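Local structure of uncharacterized protein (Azotobacter vinelandii, 6RK0) at residues W145-P150 and P214-I219. The protein is a flavocytochrome that binds FAD and heme b and probably acts as a low-potential terminal oxidase associated with the iron-only nitrogenase. Residues are numbered along the deposited sequence; the frame is centred on the assembly and turned at random.
Sequences WERLRP and PMPEDI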
ATOM      1  N   TRP A 145       8.146   9.219 -23.225  1.00 15.69           N
ATOM      2  CA  TRP A 145       9.238  10.149 -22.921  1.00 16.49           C
ATOM      3  C   TRP A 145       9.560  11.037 -24.122  1.00 18.15           C
ATOM      4  O   TRP A 145       9.775  12.252 -23.986  1.00 18.61           O
ATOM      5  CB  TRP A 145      10.455   9.354 -22.483  1.00 17.74           C
ATOM      6  CG  TRP A 145      11.694  10.168 -22.178  1.00 18.53           C
ATOM      7  CD1 TRP A 145      12.634  10.619 -23.073  1.00 22.94           C
ATOM      8  CD2 TRP A 145      12.150  10.588 -20.870  1.00 16.43           C
ATOM      9  NE1 TRP A 145      13.619  11.281 -22.402  1.00 22.36           N
ATOM     10  CE2 TRP A 145      13.340  11.287 -21.053  1.00 20.33           C
ATOM     11  CE3 TRP A 145      11.654  10.454 -19.573  1.00 14.28           C
ATOM     12  CZ2 TRP A 145      14.066  11.807 -19.986  1.00 21.95           C
ATOM     13  CZ3 TRP A 145      12.364  10.974 -18.499  1.00 16.63           C
ATOM     14  CH2 TRP A 145      13.567  11.643 -18.714  1.00 20.24           C
ATOM     15  N   GLU A 146       9.583  10.428 -25.320  1.00 19.82           N
ATOM     16  CA  GLU A 146       9.874  11.096 -26.582  1.00 23.78           C
ATOM     17  C   GLU A 146       8.887  12.191 -26.933  1.00 17.15           C
ATOM     18  O   GLU A 146       9.237  13.068 -27.741  1.00 15.92           O
ATOM     19  CB  GLU A 146       9.819  10.023 -27.702  1.00 40.39           C
ATOM     20  CG  GLU A 146       9.285  10.500 -29.106  1.00 52.94           C
ATOM     21  CD  GLU A 146       9.708   9.628 -30.303  1.00 49.64           C
ATOM     22  OE1 GLU A 146      10.030   8.437 -30.115  1.00 35.90           O
ATOM     23  OE2 GLU A 146       9.737  10.152 -31.445  1.00 85.86           O
ATOM     24  N   ARG A 147       7.635  12.061 -26.460  1.00 15.10           N
ATOM     25  CA  ARG A 147       6.574  13.017 -26.758  1.00 14.20           C
ATOM     26  C   ARG A 147       6.691  14.308 -25.957  1.00 12.48           C
ATOM     27  O   ARG A 147       6.062  15.313 -26.304  1.00 12.35           O
ATOM     28  CB  ARG A 147       5.175  12.411 -26.531  1.00 14.85           C
ATOM     29  CG  ARG A 147       4.895  11.082 -27.278  1.00 15.91           C
ATOM     30  CD  ARG A 147       3.501  10.539 -27.042  1.00 17.60           C
ATOM     31  NE  ARG A 147       3.411   9.305 -27.794  1.00 19.07           N
ATOM     32  CZ  ARG A 147       3.391   8.066 -27.277  1.00 19.50           C
ATOM     33  NH1 ARG A 147       3.360   7.829 -25.959  1.00 18.28           N
ATOM     34  NH2 ARG A 147       3.385   7.040 -28.108  1.00 22.86           N
ATOM     35  N   LEU A 148       7.436  14.296 -24.861  1.00 11.76           N
ATOM     36  CA  LEU A 148       7.385  15.351 -23.852  1.00 10.99           C
ATOM     37  C   LEU A 148       8.296  16.509 -24.219  1.00 10.80           C
ATOM     38  O   LEU A 148       9.202  16.404 -25.058  1.00 11.28           O
ATOM     39  CB  LEU A 148       7.762  14.792 -22.481  1.00 11.08           C
ATOM     40  CG  LEU A 148       6.927  13.596 -22.065  1.00 11.01           C
ATOM     41  CD1 LEU A 148       7.451  13.018 -20.728  1.00 11.69           C
ATOM     42  CD2 LEU A 148       5.462  13.934 -21.960  1.00 11.24           C
ATOM     43  N   ARG A 149       8.083  17.625 -23.548  1.00 10.97           N
ATOM     44  CA  ARG A 149       8.983  18.770 -23.652  1.00 11.35           C
ATOM     45  C   ARG A 149      10.378  18.285 -23.261  1.00 11.18           C
ATOM     46  O   ARG A 149      10.545  17.757 -22.148  1.00 10.83           O
ATOM     47  CB  ARG A 149       8.524  19.931 -22.765  1.00 11.43           C
ATOM     48  CG  ARG A 149       9.311  21.227 -22.941  1.00 12.03           C
ATOM     49  CD  ARG A 149      10.516  21.283 -22.042  1.00 12.12           C
ATOM     50  NE  ARG A 149      10.118  21.494 -20.645  1.00 12.22           N
ATOM     51  CZ  ARG A 149      10.719  20.995 -19.564  1.00 11.89           C
ATOM     52  NH1 ARG A 149      10.290  21.366 -18.359  1.00 12.45           N
ATOM     53  NH2 ARG A 149      11.740  20.148 -19.626  1.00 11.89           N
ATOM     54  N   PRO A 150      11.395  18.433 -24.105  1.00 12.48           N
ATOM     55  CA  PRO A 150      12.669  17.766 -23.809  1.00 13.51           C
ATOM     56  C   PRO A 150      13.231  18.133 -22.437  1.00 12.61           C
ATOM     57  O   PRO A 150      13.245  19.299 -22.029  1.00 12.44           O
ATOM     58  CB  PRO A 150      13.567  18.198 -24.973  1.00 15.58           C
ATOM     59  CG  PRO A 150      12.581  18.306 -26.128  1.00 16.46           C
ATOM     60  CD  PRO A 150      11.339  18.915 -25.503  1.00 14.83           C
ATOM     61  N   PRO A 214      -3.748  15.633 -30.060  1.00 19.19           N
ATOM     62  CA  PRO A 214      -4.575  14.494 -29.645  1.00 20.37           C
ATOM     63  C   PRO A 214      -3.897  13.643 -28.582  1.00 18.60           C
ATOM     64  O   PRO A 214      -2.680  13.665 -28.398  1.00 17.98           O
ATOM     65  CB  PRO A 214      -4.711  13.686 -30.937  1.00 24.64           C
ATOM     66  CG  PRO A 214      -3.447  13.984 -31.661  1.00 25.67           C
ATOM     67  CD  PRO A 214      -3.166  15.429 -31.402  1.00 21.31           C
ATOM     68  N   MET A 215      -4.720  12.861 -27.904  1.00 18.83           N
ATOM     69  CA  MET A 215      -4.200  11.932 -26.902  1.00 18.15           C
ATOM     70  C   MET A 215      -3.508  10.770 -27.597  1.00 18.39           C
ATOM     71  O   MET A 215      -4.120  10.103 -28.446  1.00 20.65           O
ATOM     72  CB  MET A 215      -5.334  11.386 -26.074  1.00 18.19           C
ATOM     73  CG  MET A 215      -4.813  10.441 -24.974  1.00 18.71           C
ATOM     74  SD  MET A 215      -6.116   9.598 -24.074  1.00 20.97           S
ATOM     75  CE  MET A 215      -6.524   8.299 -25.246  1.00 24.58           C
ATOM     76  N   PRO A 216      -2.261  10.461 -27.246  1.00 18.02           N
ATOM     77  CA  PRO A 216      -1.642   9.248 -27.801  1.00 18.92           C
ATOM     78  C   PRO A 216      -2.434   8.011 -27.399  1.00 20.14           C
ATOM     79  O   PRO A 216      -2.821   7.843 -26.238  1.00 20.50           O
ATOM     80  CB  PRO A 216      -0.257   9.222 -27.142  1.00 18.95           C
ATOM     81  CG  PRO A 216       0.018  10.649 -26.771  1.00 19.25           C
ATOM     82  CD  PRO A 216      -1.321  11.253 -26.421  1.00 18.20           C
ATOM     83  N   GLU A 217      -2.627   7.093 -28.346  1.00 20.30           N
ATOM     84  CA  GLU A 217      -3.328   5.855 -28.019  1.00 21.07           C
ATOM     85  C   GLU A 217      -2.587   5.065 -26.948  1.00 20.34           C
ATOM     86  O   GLU A 217      -3.208   4.323 -26.186  1.00 20.61           O
ATOM     87  CB  GLU A 217      -3.522   5.015 -29.287  1.00 25.93           C
ATOM     88  CG  GLU A 217      -4.467   5.644 -30.299  1.00 36.12           C
ATOM     89  CD  GLU A 217      -4.683   4.761 -31.514  1.00 50.90           C
ATOM     90  OE1 GLU A 217      -4.135   3.636 -31.529  1.00 57.66           O
ATOM     91  OE2 GLU A 217      -5.399   5.192 -32.450  1.00 69.72           O
ATOM     92  N   ASP A 218      -1.268   5.218 -26.881  1.00 19.50           N
ATOM     93  CA  ASP A 218      -0.486   4.501 -25.881  1.00 19.99           C
ATOM     94  C   ASP A 218      -0.881   4.847 -24.446  1.00 18.52           C
ATOM     95  O   ASP A 218      -0.580   4.057 -23.552  1.00 18.80           O
ATOM     96  CB  ASP A 218       1.014   4.746 -26.065  1.00 20.73           C
ATOM     97  CG  ASP A 218       1.597   3.950 -27.212  1.00 23.24           C
ATOM     98  OD1 ASP A 218       1.080   2.836 -27.496  1.00 25.92           O
ATOM     99  OD2 ASP A 218       2.569   4.420 -27.855  1.00 22.68           O
ATOM    100  N   ILE A 219      -1.513   6.002 -24.202  1.00 17.69           N
ATOM    101  CA  ILE A 219      -1.992   6.301 -22.843  1.00 17.93           C
ATOM    102  C   ILE A 219      -2.902   5.194 -22.344  1.00 17.56           C
ATOM    103  O   ILE A 219      -2.915   4.885 -21.142  1.00 16.70           O
ATOM    104  CB  ILE A 219      -2.727   7.672 -22.826  1.00 19.59           C
ATOM    105  CG1 ILE A 219      -1.882   8.873 -23.285  1.00 24.84           C
ATOM    106  CG2 ILE A 219      -3.297   7.969 -21.453  1.00 18.68           C
ATOM    107  CD1 ILE A 219      -0.579   9.012 -22.706  1.00 29.71           C
TER
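The guanidinium of Arg147 has Pro216 CB over one face and Asp218 OD2 at its edge, near the plane. Pro216 CB sits 3.7 Å above the guanidinium plane, displaced toward the rim, and Pro216 CG reaches back along the arginine to lie 3.5 Å from Arg147 CD. The two side chains pass in opposite directions, and the arginine, extended from CG to NE (chi3 -180°), carries its guanidinium beyond the proline toward Asp218. At its end Arg147 NH2 gives a salt-bridging hydrogen bond of 2.8 Å to Asp218 OD2. That bond is bent, 146° at the hydrogen, and reaches the oxygen on its anti side, with guanidinium and carboxylate planes turned 50° apart. Here a surface ion pair joins the C-terminal part of the chain, at the 3-10 turn starting at Glu217, to the loop between helices 126-140 and 153-157 of a pyridoxamine 5'-phosphate oxidase-like, flavin-binding fold. Both charges have second partners: Glu144 and the carbonyl of Pro142 take Arg147 NH1, and Lys221 pairs with Asp218 OD1. With an alanine here in place of the arginine, Asp218 OD2 is likely to lose its cationic mate and the Pro216 ring its cover from the guanidinium. Trp145, two residues before the arginine, touches heme, whereas the Arg147 side chain lies about 12 Å from a bound heme.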